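Local coordinates for protein cellulosomal scaffoldin (PDB 3ZUC) that belongs to a cellulosome scaffold, whose family 3b carbohydrate-binding module, the piece described here, binds crystalline cellulose, at residues H44-V49 and T140-E145. Residues are numbered along the deposited sequence; the frame is centred on the assembly and turned at random.
With CA (calcium ion), chain B; EDO (1,2-ethanediol), chain C.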
loop_
_atom_site.group_PDB
_atom_site.type_symbol
_atom_site.label_atom_id
_atom_site.label_comp_id
_atom_site.label_asym_id
_atom_site.label_seq_id
_atom_site.Cartn_x
_atom_site.Cartn_y
_atom_site.Cartn_z
ATOM N N HIS A 44 -4.322 -0.355 0.046
ATOM C CA HIS A 44 -4.316 -1.074 1.319
ATOM C C HIS A 44 -3.218 -2.139 1.383
ATOM O O HIS A 44 -2.989 -2.878 0.418
ATOM C CB HIS A 44 -5.630 -1.818 1.592
ATOM C CG HIS A 44 -6.800 -0.942 1.853
ATOM N ND1 HIS A 44 -8.064 -1.455 2.053
ATOM C CD2 HIS A 44 -6.906 0.396 1.968
ATOM C CE1 HIS A 44 -8.909 -0.460 2.267
ATOM N NE2 HIS A 44 -8.230 0.676 2.221
ATOM N N TYR A 45 -2.626 -2.224 2.564
ATOM C CA TYR A 45 -1.689 -3.287 2.941
ATOM C C TYR A 45 -2.232 -3.940 4.216
ATOM O O TYR A 45 -2.384 -3.256 5.236
ATOM C CB TYR A 45 -0.293 -2.723 3.172
ATOM C CG TYR A 45 0.755 -3.772 3.458
ATOM C CD1 TYR A 45 0.995 -4.223 4.748
ATOM C CD2 TYR A 45 1.492 -4.341 2.421
ATOM C CE1 TYR A 45 1.945 -5.204 5.003
ATOM C CE2 TYR A 45 2.435 -5.322 2.660
ATOM C CZ TYR A 45 2.670 -5.747 3.953
ATOM O OH TYR A 45 3.646 -6.705 4.140
ATOM N N TYR A 46 -2.531 -5.233 4.152
ATOM C CA TYR A 46 -3.188 -5.981 5.221
ATOM C C TYR A 46 -2.189 -6.812 6.018
ATOM O O TYR A 46 -1.307 -7.466 5.449
ATOM C CB TYR A 46 -4.224 -6.930 4.604
ATOM C CG TYR A 46 -5.341 -6.233 3.874
ATOM C CD1 TYR A 46 -6.461 -5.790 4.565
ATOM C CD2 TYR A 46 -5.285 -5.992 2.508
ATOM C CE1 TYR A 46 -7.497 -5.137 3.939
ATOM C CE2 TYR A 46 -6.318 -5.338 1.865
ATOM C CZ TYR A 46 -7.426 -4.904 2.573
ATOM O OH TYR A 46 -8.451 -4.269 1.901
ATOM N N PHE A 47 -2.354 -6.817 7.336
ATOM C CA PHE A 47 -1.391 -7.473 8.192
ATOM C C PHE A 47 -2.016 -7.826 9.538
ATOM O O PHE A 47 -3.110 -7.366 9.876
ATOM C CB PHE A 47 -0.139 -6.574 8.368
ATOM C CG PHE A 47 -0.402 -5.255 9.057
ATOM C CD1 PHE A 47 -0.930 -4.166 8.368
ATOM C CD2 PHE A 47 -0.086 -5.078 10.405
ATOM C CE1 PHE A 47 -1.151 -2.955 9.007
ATOM C CE2 PHE A 47 -0.298 -3.874 11.036
ATOM C CZ PHE A 47 -0.828 -2.801 10.340
ATOM N N THR A 48 -1.292 -8.635 10.308
ATOM C CA THR A 48 -1.593 -8.835 11.718
ATOM C C THR A 48 -0.578 -8.042 12.536
ATOM O O THR A 48 0.635 -8.157 12.315
ATOM C CB THR A 48 -1.603 -10.297 12.154
ATOM O OG1 THR A 48 -0.295 -10.832 11.989
ATOM C CG2 THR A 48 -2.603 -11.108 11.351
ATOM N N VAL A 49 -1.066 -7.204 13.440
ATOM C CA VAL A 49 -0.217 -6.241 14.121
ATOM C C VAL A 49 0.765 -6.851 15.122
ATOM O O VAL A 49 1.802 -6.249 15.377
ATOM C CB VAL A 49 -1.100 -5.133 14.762
ATOM C CG1 VAL A 49 -1.919 -5.654 15.935
ATOM C CG2 VAL A 49 -0.302 -3.906 15.155
ATOM N N THR A 140 -4.545 -4.156 -2.187
ATOM C CA THR A 140 -5.691 -3.648 -2.928
ATOM C C THR A 140 -5.539 -2.172 -3.234
ATOM O O THR A 140 -4.796 -1.440 -2.555
ATOM C CB THR A 140 -7.017 -3.940 -2.201
ATOM O OG1 THR A 140 -6.923 -3.362 -0.901
ATOM C CG2 THR A 140 -7.295 -5.439 -2.104
ATOM N N ALA A 141 -6.256 -1.731 -4.263
ATOM C CA ALA A 141 -6.333 -0.315 -4.588
ATOM C C ALA A 141 -7.770 0.036 -4.900
ATOM O O ALA A 141 -8.579 -0.830 -5.267
ATOM C CB ALA A 141 -5.453 0.045 -5.784
ATOM N N TYR A 142 -8.058 1.322 -4.753
ATOM C CA TYR A 142 -9.396 1.887 -4.840
ATOM C C TYR A 142 -9.348 3.178 -5.618
ATOM O O TYR A 142 -8.348 3.907 -5.554
ATOM C CB TYR A 142 -9.948 2.206 -3.426
ATOM C CG TYR A 142 -9.919 0.999 -2.534
ATOM C CD1 TYR A 142 -8.735 0.608 -1.922
ATOM C CD2 TYR A 142 -11.038 0.195 -2.360
ATOM C CE1 TYR A 142 -8.650 -0.556 -1.203
ATOM C CE2 TYR A 142 -10.975 -0.967 -1.611
ATOM C CZ TYR A 142 -9.762 -1.358 -1.056
ATOM O OH TYR A 142 -9.627 -2.525 -0.372
ATOM N N SER A 143 -10.450 3.482 -6.304
ATOM C CA SER A 143 -10.715 4.794 -6.850
ATOM C C SER A 143 -11.920 5.369 -6.117
ATOM O O SER A 143 -12.381 4.795 -5.131
ATOM C CB SER A 143 -11.029 4.696 -8.337
ATOM O OG SER A 143 -12.270 4.085 -8.498
ATOM N N ALA A 144 -12.479 6.467 -6.615
ATOM C CA ALA A 144 -13.754 6.941 -6.089
ATOM C C ALA A 144 -14.862 5.906 -6.263
ATOM O O ALA A 144 -15.883 5.993 -5.573
ATOM C CB ALA A 144 -14.151 8.254 -6.753
ATOM N N GLU A 145 -14.700 4.986 -7.207
ATOM C CA GLU A 145 -15.688 3.932 -7.435
ATOM C C GLU A 145 -15.595 2.797 -6.449
ATOM O O GLU A 145 -16.448 1.911 -6.475
ATOM C CB GLU A 145 -15.509 3.343 -8.847
ATOM C CG GLU A 145 -15.882 4.240 -9.950
ATOM C CD GLU A 145 -17.338 4.563 -9.875
ATOM O OE1 GLU A 145 -18.165 3.781 -10.428
ATOM O OE2 GLU A 145 -17.668 5.586 -9.244
HETATM CA CA CA B . 1.955 -10.137 11.596
HETATM C C1 EDO C . -12.014 -2.867 3.590
HETATM O O1 EDO C . -11.504 -2.199 2.440
HETATM C C2 EDO C . -11.009 -3.887 4.087
HETATM O O2 EDO C . -10.724 -4.844 3.060
HETATM O O HOH W 1 3.173 -8.042 11.122
#
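H44 and T140 face each other as an antiparallel hydrogen-bonded pair. H44 N donates its N-H to T140 O at 2.9 Å, nearly straight at the hydrogen (166°), while the return bond from T140 N to H44 O is longer, 3.3 Å. Packing is close beside this pair, where T140 OG1 comes within 3.2 Å of H44 CB. With OG1 held between the backbone N and the carbonyl carbon (chi1 57°), the threonine hydroxyl can also donate to Y142 OH on its own strand. Threonine suits this place because its short side chain puts a hydroxyl among H44, Y46 and Y142. Y142 crosses H44 at about a right angle, and its CE1 sits over the centre of the imidazole, 3.4 Å above the plane; the rings themselves are inclined at 42°. In the imidazole plane H44 ND1 donates to Y46 OH at 2.8 Å, and NE2 is hydrogen-bonded to E88, so histidine serves as a flat group held at both nitrogens, its rotation fixed. These strands, 42-47 and 140-143, are neighbours in one antiparallel sheet of the CBM3 beta-sandwich; 83-91 flanks the first and 146-149 the second, and Y86 stacks on H44. Y46 and Y142 reach toward each other tip to tip, their OH atoms 3.1 Å apart, tyrosine being long enough to carry a hydroxyl across to the other strand. The more open side is that of Y142, which is partly exposed; there a 1,2-ethanediol, probably from the crystallisation liquor, meets the tyrosine tips, its O2 sharing a 2.6 Å hydrogen bond with Y46 OH, and E152 is hydrogen-bonded to both that molecule and Y142 OH. Beyond Y46 and Y142 the segments diverge. One runs into the calcium site, where T48 supplies both O and OG1 to the metal; the other ends in an ST turn, with S143 OG accepting from E145 N.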